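Local coordinates for protein N-terminal acetyltransferase B complex subunit MDM20 (Candida albicans, PDB 5K04) that probably serves as the non-catalytic auxiliary subunit of the NatB complex, a scaffold for the NAT3 chain in acetylation of protein N termini, at residues Leu411-Met416 and Asn433-Arg438; Leu418-Asn423 and Asp566-Asp571; Thr424-Phe429 and Lys736-Asp741; Leu445-Thr450 and Arg550-Glu555. All blocks are in the same frame, centred on the assembly; numbering follows the deposited sequence.

How the contacts relate
Read from the N terminus, contact 1 closes a short loop: sixteen residues separate 411-416 from 433-438, joining helix 409-419 to the end of helix 429-434. Contact 2 starts further along the same first helix and closes a span of 142 residues at 566-571. Contact 3 starts at once after it and makes the longest closure, bringing helix 729-747 onto the loop before helix 429-434. Contacts 1, 2 and 3 cross one another, their segments alternating along the chain. Contact 4 (445-450 with 550-555) follows contact 1 in series and lies within the spans of contacts 2 and 3. Contacts 1 to 3 all start on helix 409-419 or the loop after it, and contact 4 packs on that helix.

Contact 1 of 4, residues Leu411-Met416 and Asn433-Arg438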
# COMPACT_ATOMS: atom_id res chain seq x y z
N LEU A 411 1.32 -20.00 -0.99
CA LEU A 411 2.01 -20.85 -1.95
C LEU A 411 2.16 -20.14 -3.29
O LEU A 411 3.18 -20.28 -3.96
CB LEU A 411 1.26 -22.18 -2.14
CG LEU A 411 0.99 -23.09 -0.94
CD1 LEU A 411 0.15 -24.34 -1.35
CD2 LEU A 411 2.28 -23.52 -0.25
N LYS A 412 1.13 -19.38 -3.69
CA LYS A 412 1.17 -18.63 -4.94
C LYS A 412 2.25 -17.55 -4.91
O LYS A 412 3.02 -17.40 -5.87
CB LYS A 412 -0.19 -18.00 -5.22
CG LYS A 412 -1.23 -19.01 -5.69
CD LYS A 412 -2.51 -18.33 -6.07
CE LYS A 412 -3.53 -19.33 -6.62
NZ LYS A 412 -4.71 -18.55 -7.15
N LEU A 413 2.34 -16.81 -3.80
CA LEU A 413 3.35 -15.76 -3.71
C LEU A 413 4.74 -16.35 -3.81
O LEU A 413 5.61 -15.82 -4.51
CB LEU A 413 3.20 -14.97 -2.41
CG LEU A 413 1.89 -14.20 -2.24
CD1 LEU A 413 1.85 -13.53 -0.88
CD2 LEU A 413 1.74 -13.19 -3.32
N TRP A 414 4.97 -17.48 -3.12
CA TRP A 414 6.28 -18.11 -3.14
C TRP A 414 6.61 -18.63 -4.54
O TRP A 414 7.74 -18.48 -5.01
CB TRP A 414 6.33 -19.23 -2.10
CG TRP A 414 6.72 -18.73 -0.76
CD1 TRP A 414 5.89 -18.44 0.29
CD2 TRP A 414 8.05 -18.41 -0.32
NE1 TRP A 414 6.62 -17.98 1.36
CE2 TRP A 414 7.94 -17.94 1.01
CE3 TRP A 414 9.31 -18.46 -0.92
CZ2 TRP A 414 9.06 -17.53 1.76
CZ3 TRP A 414 10.43 -18.07 -0.17
CH2 TRP A 414 10.30 -17.61 1.15
N LEU A 415 5.62 -19.22 -5.22
CA LEU A 415 5.82 -19.67 -6.59
C LEU A 415 6.31 -18.53 -7.48
O LEU A 415 7.22 -18.72 -8.30
CB LEU A 415 4.52 -20.27 -7.13
CG LEU A 415 4.60 -20.85 -8.54
CD1 LEU A 415 5.74 -21.89 -8.60
CD2 LEU A 415 3.27 -21.47 -8.95
N MET A 416 5.73 -17.34 -7.31
CA MET A 416 6.21 -16.18 -8.07
C MET A 416 7.64 -15.81 -7.68
O MET A 416 8.46 -15.50 -8.55
CB MET A 416 5.25 -15.00 -7.90
CG MET A 416 4.01 -15.10 -8.78
SD MET A 416 3.02 -13.64 -8.96
CE MET A 416 2.49 -13.53 -7.31
N ASN A 433 -2.47 -12.53 -11.62
CA ASN A 433 -3.85 -12.27 -12.05
C ASN A 433 -4.84 -13.29 -11.49
O ASN A 433 -6.01 -12.96 -11.29
CB ASN A 433 -3.92 -12.26 -13.57
CG ASN A 433 -3.20 -11.08 -14.18
OD1 ASN A 433 -3.05 -10.04 -13.55
ND2 ASN A 433 -2.77 -11.24 -15.43
N GLY A 434 -4.41 -14.54 -11.26
CA GLY A 434 -5.28 -15.52 -10.62
C GLY A 434 -5.56 -15.20 -9.16
O GLY A 434 -6.51 -15.75 -8.58
N LEU A 435 -4.74 -14.34 -8.55
CA LEU A 435 -4.97 -13.84 -7.19
C LEU A 435 -5.92 -12.65 -7.17
O LEU A 435 -6.28 -12.18 -6.08
CB LEU A 435 -3.64 -13.46 -6.55
CG LEU A 435 -2.83 -14.62 -5.95
CD1 LEU A 435 -1.41 -14.20 -5.62
CD2 LEU A 435 -3.51 -15.15 -4.70
N LYS A 436 -6.33 -12.18 -8.35
CA LYS A 436 -7.27 -11.06 -8.51
C LYS A 436 -6.81 -9.83 -7.73
O LYS A 436 -7.61 -9.13 -7.11
CB LYS A 436 -8.69 -11.49 -8.14
CG LYS A 436 -9.18 -12.65 -9.04
CD LYS A 436 -10.70 -12.76 -9.09
CE LYS A 436 -11.18 -13.75 -10.16
NZ LYS A 436 -10.77 -15.17 -9.91
N ILE A 437 -5.50 -9.59 -7.77
CA ILE A 437 -4.92 -8.33 -7.32
C ILE A 437 -5.59 -7.19 -8.04
O ILE A 437 -5.65 -7.17 -9.28
CB ILE A 437 -3.40 -8.30 -7.58
CG1 ILE A 437 -2.68 -9.44 -6.87
CG2 ILE A 437 -2.81 -6.98 -7.13
CD1 ILE A 437 -3.13 -9.57 -5.50
N ARG A 438 -6.07 -6.21 -7.29
CA ARG A 438 -6.67 -5.05 -7.91
C ARG A 438 -6.49 -3.85 -6.98
O ARG A 438 -6.31 -4.00 -5.77
CB ARG A 438 -8.16 -5.28 -8.22
CG ARG A 438 -9.05 -5.30 -7.01
CD ARG A 438 -10.51 -5.46 -7.39
NE ARG A 438 -10.99 -4.37 -8.23
CZ ARG A 438 -11.50 -3.23 -7.77
NH1 ARG A 438 -11.61 -3.01 -6.47
NH2 ARG A 438 -11.90 -2.29 -8.64
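Leu435 packs against Lys412, Leu413 and Met416 in a buried, mainly apolar contact between helix 409-419 and the C-terminal end of helix 429-434. The backbones come closest at Lys412 and Leu435, whose CA atoms are 8.1 Å apart, so the gap is bridged mainly by side chains. Lys412 has CG anti to its carbonyl carbon (chi1 -75°) and an extended chain beyond it; its methylenes and Leu435 slide past each other in opposite directions, and Lys412 CD lies 3.6 Å from Leu435 CD2. The other methyl of Leu435, CD1, serves the neighbouring residues: it is 4.0 Å from Leu413 CD2, where the two side chains cross at about a right angle, and 4.3 Å from Met416 CE. Helix 429-434 ends in a Schellman motif. Lys436 takes positive phi (53°), with two bonds back into the last turn, among them Lys436 N to Asn433 O at 3.1 Å. Such packing of successive short helices is consistent with the TPR-like helical fold of this family. On the more exposed side, Lys412 NZ stands 3.6 Å from Gly434 O, too loose to count as a hydrogen bond, although the carbonyl-rich helix end would probably attract the ammonium group. Beyond the termination, Arg438 NH1 bonds to Asn26 O of the NAT3 chain, and Leu413 packs on Leu20 of that chain.

Contact 2 of 4, residues Leu418-Asn423 and Asp566-Asp571; sequences LYSQLN and DVPVND
Ser420 and Gln421, the central residues of a type I beta turn from Tyr419 to Leu422 at the end of helix 409-419, meet Asp566 and the inverse gamma turn Val567-Val569 centred on Pro568. The backbones approach closely, with Ser420 CA 5.8 Å from Val567 CA. Gln421 makes the polar link: its chain bends at chi2 (-55°), and NE2 donates to Asp566 O over 2.8 Å, with an N-H...O angle of 151°. The acceptor lies close to the plane of the Gln421 amide, while NE2 stands well above the plane of the Asp566 carbonyl, 50° out of it. Ser420 OG rests on the loop by van der Waals contact, 3.6 Å from Pro568 CD and 3.8 Å from Val567 CG2; it is hydrogen-bonded to Lys417 O, three residues back. The gamma turn is closed by Val569 N to Val567 O, 2.9 Å. Gln421 NE2 also bonds to Lys417 O and makes a weak, bent bond of 3.1 Å to Ser420 OG. One amide nitrogen therefore ties the helix end to the distant loop, and its several acceptors probably limit how far the group can rotate.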
# COMPACT_ATOMS: atom_id res chain seq x y z
N LEU A 418 10.03 -17.83 -6.59
CA LEU A 418 10.93 -18.81 -7.21
C LEU A 418 11.11 -18.53 -8.70
O LEU A 418 12.24 -18.48 -9.19
CB LEU A 418 10.41 -20.24 -7.01
CG LEU A 418 10.27 -20.85 -5.60
CD1 LEU A 418 10.25 -22.38 -5.66
CD2 LEU A 418 11.33 -20.40 -4.69
N TYR A 419 9.99 -18.33 -9.42
CA TYR A 419 10.07 -17.98 -10.84
C TYR A 419 10.88 -16.72 -11.06
O TYR A 419 11.49 -16.55 -12.13
CB TYR A 419 8.67 -17.77 -11.42
CG TYR A 419 7.90 -19.02 -11.82
CD1 TYR A 419 8.53 -20.10 -12.44
CD2 TYR A 419 6.54 -19.10 -11.61
CE1 TYR A 419 7.81 -21.24 -12.82
CE2 TYR A 419 5.82 -20.22 -11.96
CZ TYR A 419 6.45 -21.29 -12.56
OH TYR A 419 5.70 -22.39 -12.91
N SER A 420 10.87 -15.82 -10.07
CA SER A 420 11.61 -14.57 -10.19
C SER A 420 13.11 -14.79 -10.13
O SER A 420 13.86 -13.84 -10.40
CB SER A 420 11.19 -13.59 -9.09
OG SER A 420 11.93 -13.82 -7.89
N GLN A 421 13.55 -15.99 -9.75
CA GLN A 421 14.96 -16.38 -9.71
C GLN A 421 15.48 -16.86 -11.06
O GLN A 421 16.69 -17.03 -11.22
CB GLN A 421 15.19 -17.50 -8.69
CG GLN A 421 14.68 -17.21 -7.30
CD GLN A 421 15.25 -15.92 -6.75
OE1 GLN A 421 16.46 -15.77 -6.62
NE2 GLN A 421 14.38 -14.97 -6.45
N LEU A 422 14.59 -17.13 -12.00
CA LEU A 422 14.91 -17.75 -13.27
C LEU A 422 14.57 -16.78 -14.40
O LEU A 422 14.04 -15.68 -14.17
CB LEU A 422 14.15 -19.06 -13.45
CG LEU A 422 14.35 -20.10 -12.35
CD1 LEU A 422 13.39 -21.29 -12.56
CD2 LEU A 422 15.81 -20.56 -12.27
N ASN A 423 14.90 -17.19 -15.63
CA ASN A 423 14.54 -16.47 -16.83
C ASN A 423 13.17 -16.88 -17.36
O ASN A 423 12.84 -16.62 -18.53
CB ASN A 423 15.62 -16.66 -17.90
CG ASN A 423 16.95 -16.10 -17.46
OD1 ASN A 423 17.07 -14.91 -17.14
ND2 ASN A 423 17.96 -16.95 -17.42
N ASP A 566 14.91 -13.64 -2.65
CA ASP A 566 14.16 -12.41 -2.72
C ASP A 566 13.75 -12.16 -4.17
O ASP A 566 14.46 -12.57 -5.10
CB ASP A 566 15.00 -11.23 -2.20
CG ASP A 566 15.23 -11.28 -0.70
OD1 ASP A 566 14.32 -11.73 0.02
OD2 ASP A 566 16.32 -10.85 -0.26
N VAL A 567 12.60 -11.52 -4.37
CA VAL A 567 12.39 -10.93 -5.69
C VAL A 567 13.46 -9.87 -5.93
O VAL A 567 13.77 -9.07 -5.02
CB VAL A 567 10.97 -10.34 -5.80
CG1 VAL A 567 10.77 -9.60 -7.14
CG2 VAL A 567 9.93 -11.47 -5.68
N PRO A 568 14.11 -9.87 -7.07
CA PRO A 568 15.27 -8.99 -7.32
C PRO A 568 14.90 -7.57 -7.74
O PRO A 568 15.11 -7.13 -8.88
CB PRO A 568 16.02 -9.74 -8.42
CG PRO A 568 14.98 -10.52 -9.15
CD PRO A 568 13.97 -10.92 -8.10
N VAL A 569 14.35 -6.83 -6.79
CA VAL A 569 14.03 -5.43 -7.02
C VAL A 569 15.32 -4.63 -7.07
O VAL A 569 16.34 -5.02 -6.49
CB VAL A 569 13.09 -4.88 -5.92
CG1 VAL A 569 11.73 -5.63 -5.94
CG2 VAL A 569 13.76 -4.95 -4.55
N ASN A 570 15.28 -3.51 -7.79
CA ASN A 570 16.42 -2.58 -7.90
C ASN A 570 15.86 -1.15 -7.89
O ASN A 570 15.49 -0.62 -8.94
CB ASN A 570 17.26 -2.84 -9.15
CG ASN A 570 18.60 -2.09 -9.12
OD1 ASN A 570 18.79 -1.18 -8.31
ND2 ASN A 570 19.52 -2.48 -9.99
N ASP A 571 15.81 -0.55 -6.70
CA ASP A 571 15.09 0.71 -6.55
C ASP A 571 15.86 1.90 -7.11
O ASP A 571 15.25 2.84 -7.65
CB ASP A 571 14.75 0.96 -5.07
CG ASP A 571 13.81 -0.11 -4.49
OD1 ASP A 571 13.32 -0.97 -5.27
OD2 ASP A 571 13.60 -0.10 -3.26

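Contact 3 of 4, residues Thr424-Phe429 and Lys736-Asp741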
# COMPACT_ATOMS: atom_id res chain seq x y z
N THR A 424 12.35 -17.52 -16.51
CA THR A 424 10.99 -17.93 -16.82
C THR A 424 10.01 -16.77 -16.62
O THR A 424 9.01 -16.87 -15.90
CB THR A 424 10.62 -19.12 -15.95
OG1 THR A 424 10.82 -18.77 -14.57
CG2 THR A 424 11.49 -20.31 -16.27
N ASN A 425 10.31 -15.64 -17.27
CA ASN A 425 9.59 -14.40 -16.99
C ASN A 425 8.16 -14.43 -17.53
O ASN A 425 7.34 -13.60 -17.13
CB ASN A 425 10.39 -13.25 -17.59
CG ASN A 425 11.88 -13.36 -17.25
OD1 ASN A 425 12.26 -13.64 -16.11
ND2 ASN A 425 12.72 -13.17 -18.26
N ASP A 426 7.88 -15.43 -18.36
CA ASP A 426 6.60 -15.70 -18.99
C ASP A 426 5.49 -16.02 -17.99
O ASP A 426 4.31 -15.82 -18.29
CB ASP A 426 6.84 -16.92 -19.91
CG ASP A 426 6.13 -16.84 -21.19
OD1 ASP A 426 4.91 -16.62 -21.17
OD2 ASP A 426 6.80 -17.02 -22.22
N LEU A 427 5.84 -16.54 -16.81
CA LEU A 427 4.96 -17.40 -16.02
C LEU A 427 4.47 -16.77 -14.73
O LEU A 427 3.74 -17.43 -13.96
CB LEU A 427 5.69 -18.72 -15.68
CG LEU A 427 6.31 -19.49 -16.85
CD1 LEU A 427 7.04 -20.74 -16.34
CD2 LEU A 427 5.25 -19.84 -17.91
N ILE A 428 4.83 -15.52 -14.46
CA ILE A 428 4.45 -14.88 -13.21
C ILE A 428 3.07 -14.22 -13.30
O ILE A 428 2.23 -14.39 -12.42
CB ILE A 428 5.56 -13.89 -12.81
CG1 ILE A 428 6.88 -14.64 -12.56
CG2 ILE A 428 5.13 -13.03 -11.65
CD1 ILE A 428 8.04 -13.74 -12.16
N PHE A 429 2.83 -13.47 -14.38
CA PHE A 429 1.56 -12.77 -14.55
C PHE A 429 0.33 -13.65 -14.41
O PHE A 429 -0.67 -13.18 -13.83
CB PHE A 429 1.54 -12.07 -15.93
CG PHE A 429 1.73 -10.59 -15.85
CD1 PHE A 429 0.79 -9.78 -15.22
CD2 PHE A 429 2.86 -9.99 -16.39
CE1 PHE A 429 0.97 -8.40 -15.14
CE2 PHE A 429 3.06 -8.61 -16.32
CZ PHE A 429 2.11 -7.82 -15.70
N LYS A 736 11.68 -24.85 -19.89
CA LYS A 736 12.57 -24.74 -21.04
C LYS A 736 11.94 -23.90 -22.15
O LYS A 736 12.62 -23.08 -22.77
CB LYS A 736 12.96 -26.12 -21.58
CG LYS A 736 13.84 -26.92 -20.61
CD LYS A 736 14.63 -28.01 -21.29
CE LYS A 736 13.77 -29.07 -21.93
NZ LYS A 736 14.64 -30.06 -22.67
N SER A 737 10.64 -24.10 -22.41
CA SER A 737 9.97 -23.31 -23.44
C SER A 737 9.91 -21.83 -23.04
O SER A 737 10.06 -20.95 -23.89
CB SER A 737 8.56 -23.84 -23.70
OG SER A 737 8.60 -25.13 -24.29
N SER A 738 9.67 -21.56 -21.75
CA SER A 738 9.57 -20.18 -21.29
C SER A 738 10.92 -19.47 -21.37
O SER A 738 10.99 -18.30 -21.75
CB SER A 738 9.05 -20.14 -19.85
OG SER A 738 9.12 -18.82 -19.32
N ILE A 739 11.99 -20.16 -20.97
CA ILE A 739 13.32 -19.59 -21.10
C ILE A 739 13.60 -19.25 -22.56
O ILE A 739 14.08 -18.16 -22.89
CB ILE A 739 14.38 -20.55 -20.53
CG1 ILE A 739 14.33 -20.56 -19.01
CG2 ILE A 739 15.78 -20.19 -21.03
CD1 ILE A 739 15.06 -21.75 -18.41
N GLU A 740 13.26 -20.18 -23.46
CA GLU A 740 13.50 -19.98 -24.88
C GLU A 740 12.74 -18.77 -25.40
O GLU A 740 13.34 -17.82 -25.93
CB GLU A 740 13.10 -21.24 -25.65
CG GLU A 740 13.22 -21.10 -27.18
CD GLU A 740 13.32 -22.44 -27.91
OE1 GLU A 740 13.27 -23.50 -27.26
OE2 GLU A 740 13.44 -22.43 -29.14
N ASP A 741 11.41 -18.78 -25.25
CA ASP A 741 10.59 -17.68 -25.74
C ASP A 741 11.06 -16.33 -25.19
O ASP A 741 11.18 -15.35 -25.95
CB ASP A 741 9.12 -17.94 -25.37
CG ASP A 741 8.56 -19.19 -26.03
OD1 ASP A 741 9.03 -19.56 -27.13
OD2 ASP A 741 7.64 -19.81 -25.46
O HOH W 1 6.36 -19.95 -22.56
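Thr424 opens the loop between helices 409-419 and 429-434, and it lies directly on Ser738 and Ile739 of helix 729-747, so that this late helix of the all-helical fold docks on an inter-helix loop more than 300 residues earlier. The CA atoms of Thr424 and Ile739 are 5.1 Å apart, a close backbone approach. The Thr424 methyl CG2 meets Ile739 CG1 at 4.0 Å, while Thr424 CA lies 3.2 Å from Ser738 OG. Tyr419 packs on Thr424 and Leu427 from helix 409-419, and Ile739 also touches Gln711 and Ile715 of helix 707-717. Further along, Asp426 comes over the same hydroxyl with its CB; that carbon-oxygen approach is tight enough for its exact length to be doubtful. The Asp426 carboxylate lies near that of Asp741. Their OD2 atoms are 4.4 Å apart and the two planes are turned by 63°, a pairing of like charges that would probably be unfavourable unless screened. A water beside the pair bridges them, donating to Asp741 OD2 at 3.2 Å and, weakly, to Asp426 OD2 at 3.0 Å. Leu427 comes last. Ser738 OG is thus packed against atoms of three loop residues, Thr424, Asp426 and Leu427, and is set anti to its own backbone N (chi1 172°). This hydroxyl is buried by the contact and has no hydrogen-bonding partner in the model; the branch point of Leu427, CG, stands 3.8 Å from Ser738 OG.

Contact 4 of 4, residues Leu445-Thr450 and Arg550-Glu555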
# COMPACT_ATOMS: atom_id res chain seq x y z
N LEU A 445 1.96 -5.11 -4.09
CA LEU A 445 2.34 -6.42 -4.63
C LEU A 445 2.97 -6.39 -6.03
O LEU A 445 3.48 -7.41 -6.50
CB LEU A 445 1.11 -7.35 -4.66
CG LEU A 445 0.56 -7.61 -3.25
CD1 LEU A 445 -0.74 -8.41 -3.29
CD2 LEU A 445 1.64 -8.31 -2.38
N ASN A 446 2.87 -5.26 -6.71
CA ASN A 446 3.50 -4.90 -7.97
C ASN A 446 4.85 -5.56 -8.23
O ASN A 446 5.13 -6.07 -9.32
CB ASN A 446 3.70 -3.40 -7.91
CG ASN A 446 3.89 -2.79 -9.20
OD1 ASN A 446 4.31 -3.45 -10.14
ND2 ASN A 446 3.62 -1.49 -9.27
N TYR A 447 5.72 -5.44 -7.22
CA TYR A 447 7.11 -5.81 -7.35
C TYR A 447 7.29 -7.29 -7.66
O TYR A 447 8.36 -7.68 -8.13
CB TYR A 447 7.84 -5.43 -6.07
CG TYR A 447 7.55 -6.36 -4.90
CD1 TYR A 447 8.32 -7.52 -4.70
CD2 TYR A 447 6.54 -6.09 -3.97
CE1 TYR A 447 8.07 -8.40 -3.62
CE2 TYR A 447 6.29 -6.96 -2.88
CZ TYR A 447 7.05 -8.11 -2.72
OH TYR A 447 6.81 -8.96 -1.66
N TYR A 448 6.26 -8.11 -7.38
CA TYR A 448 6.28 -9.51 -7.81
C TYR A 448 6.38 -9.64 -9.33
O TYR A 448 6.77 -10.70 -9.82
CB TYR A 448 5.03 -10.26 -7.31
CG TYR A 448 5.11 -10.75 -5.88
CD1 TYR A 448 5.80 -11.92 -5.55
CD2 TYR A 448 4.50 -10.03 -4.86
CE1 TYR A 448 5.89 -12.37 -4.23
CE2 TYR A 448 4.58 -10.46 -3.54
CZ TYR A 448 5.27 -11.63 -3.22
OH TYR A 448 5.34 -12.04 -1.92
N LEU A 449 6.04 -8.59 -10.07
CA LEU A 449 6.11 -8.58 -11.52
C LEU A 449 7.42 -8.01 -12.05
O LEU A 449 7.57 -7.83 -13.26
CB LEU A 449 4.93 -7.79 -12.09
CG LEU A 449 3.53 -8.26 -11.65
CD1 LEU A 449 2.49 -7.19 -11.97
CD2 LEU A 449 3.16 -9.59 -12.34
N THR A 450 8.38 -7.74 -11.15
CA THR A 450 9.64 -7.09 -11.51
C THR A 450 10.30 -7.71 -12.74
O THR A 450 10.73 -7.00 -13.65
CB THR A 450 10.58 -7.14 -10.30
OG1 THR A 450 10.01 -6.38 -9.21
CG2 THR A 450 11.97 -6.61 -10.64
N ARG A 550 5.54 -1.49 -0.20
CA ARG A 550 5.53 -2.87 -0.68
C ARG A 550 5.35 -3.85 0.48
O ARG A 550 5.78 -3.61 1.61
CB ARG A 550 6.81 -3.15 -1.45
CG ARG A 550 6.82 -2.39 -2.79
CD ARG A 550 8.16 -2.50 -3.46
NE ARG A 550 9.21 -1.98 -2.58
CZ ARG A 550 10.48 -1.84 -2.95
NH1 ARG A 550 10.84 -2.19 -4.18
NH2 ARG A 550 11.37 -1.33 -2.10
N ASP A 551 4.72 -4.99 0.16
CA ASP A 551 4.36 -6.05 1.11
C ASP A 551 5.36 -7.19 0.97
O ASP A 551 5.23 -8.03 0.09
CB ASP A 551 2.94 -6.51 0.83
CG ASP A 551 2.49 -7.67 1.71
OD1 ASP A 551 3.23 -8.10 2.61
OD2 ASP A 551 1.36 -8.13 1.47
N PHE A 552 6.36 -7.22 1.85
CA PHE A 552 7.35 -8.29 1.95
C PHE A 552 7.03 -9.26 3.08
O PHE A 552 7.91 -10.03 3.49
CB PHE A 552 8.75 -7.70 2.16
CG PHE A 552 9.20 -6.78 1.06
CD1 PHE A 552 9.39 -7.26 -0.23
CD2 PHE A 552 9.42 -5.44 1.30
CE1 PHE A 552 9.80 -6.42 -1.25
CE2 PHE A 552 9.82 -4.59 0.28
CZ PHE A 552 10.02 -5.08 -0.99
N LYS A 553 5.80 -9.25 3.57
CA LYS A 553 5.42 -9.97 4.78
C LYS A 553 4.38 -11.06 4.56
O LYS A 553 4.45 -12.10 5.22
CB LYS A 553 4.89 -8.98 5.83
CG LYS A 553 5.97 -8.08 6.44
CD LYS A 553 5.29 -7.01 7.26
CE LYS A 553 6.29 -6.15 8.00
NZ LYS A 553 5.59 -5.04 8.73
N SER A 554 3.41 -10.84 3.67
CA SER A 554 2.25 -11.73 3.58
C SER A 554 2.65 -13.17 3.27
O SER A 554 2.00 -14.10 3.75
CB SER A 554 1.27 -11.21 2.52
OG SER A 554 0.76 -9.96 2.93
N GLU A 555 3.72 -13.39 2.50
CA GLU A 555 4.14 -14.76 2.21
C GLU A 555 4.81 -15.43 3.40
O GLU A 555 5.16 -16.61 3.30
CB GLU A 555 5.06 -14.78 0.98
CG GLU A 555 6.54 -14.46 1.22
CD GLU A 555 6.85 -12.98 1.15
OE1 GLU A 555 5.98 -12.18 1.55
OE2 GLU A 555 7.96 -12.60 0.70
O HOH W 2 8.52 -10.99 -1.35
O HOH W 3 4.34 -10.67 0.18
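Leu445 and Asp551 mark the closest backbone approach, their CA atoms 6.1 Å apart, where the chain leaving helix 440-445 passes through a 3-10 turn around Tyr447 and Tyr448 beside an irregular loop that becomes 3-10 at Ser554. Tyr447 carries the contact. Its CG sits between the backbone N and the carbonyl carbon (chi1 75°), and its OH donates to Asp551 O over 2.5 Å (exact length doubtful), the donor tilted 34° from the carbonyl plane. The acceptor lies at the Tyr447 ring edge, near its plane. Over one ring face, near the rim, comes Phe552 CE1, 3.5 Å from Tyr447 CE1; Tyr448 CD2 lies over the opposite face, also near its rim. The Tyr447 and Phe552 planes meet obliquely at 50°. Arg550 CB adds apolar contact 3.9 Å from Tyr447 CD2, its guanidinium being held by Asp548 and Asp571. Of two waters, one donates to Tyr447 OH and Glu555 OE2; the other accepts from Tyr448 OH at 2.7 Å and donates to Asp551 O and Glu555 OE1. Glu555 also forms a salt bridge with Lys417, and Asp551 OD2 accepts from Asn16 ND2 of the NAT3 chain. Asp551 OD1 meanwhile receives Lys553 N at 3.0 Å and Ser554 N at 2.9 Å from the same face of the carboxylate, the signature of an Asx turn within an Asx motif, leading into the 3-10 segment.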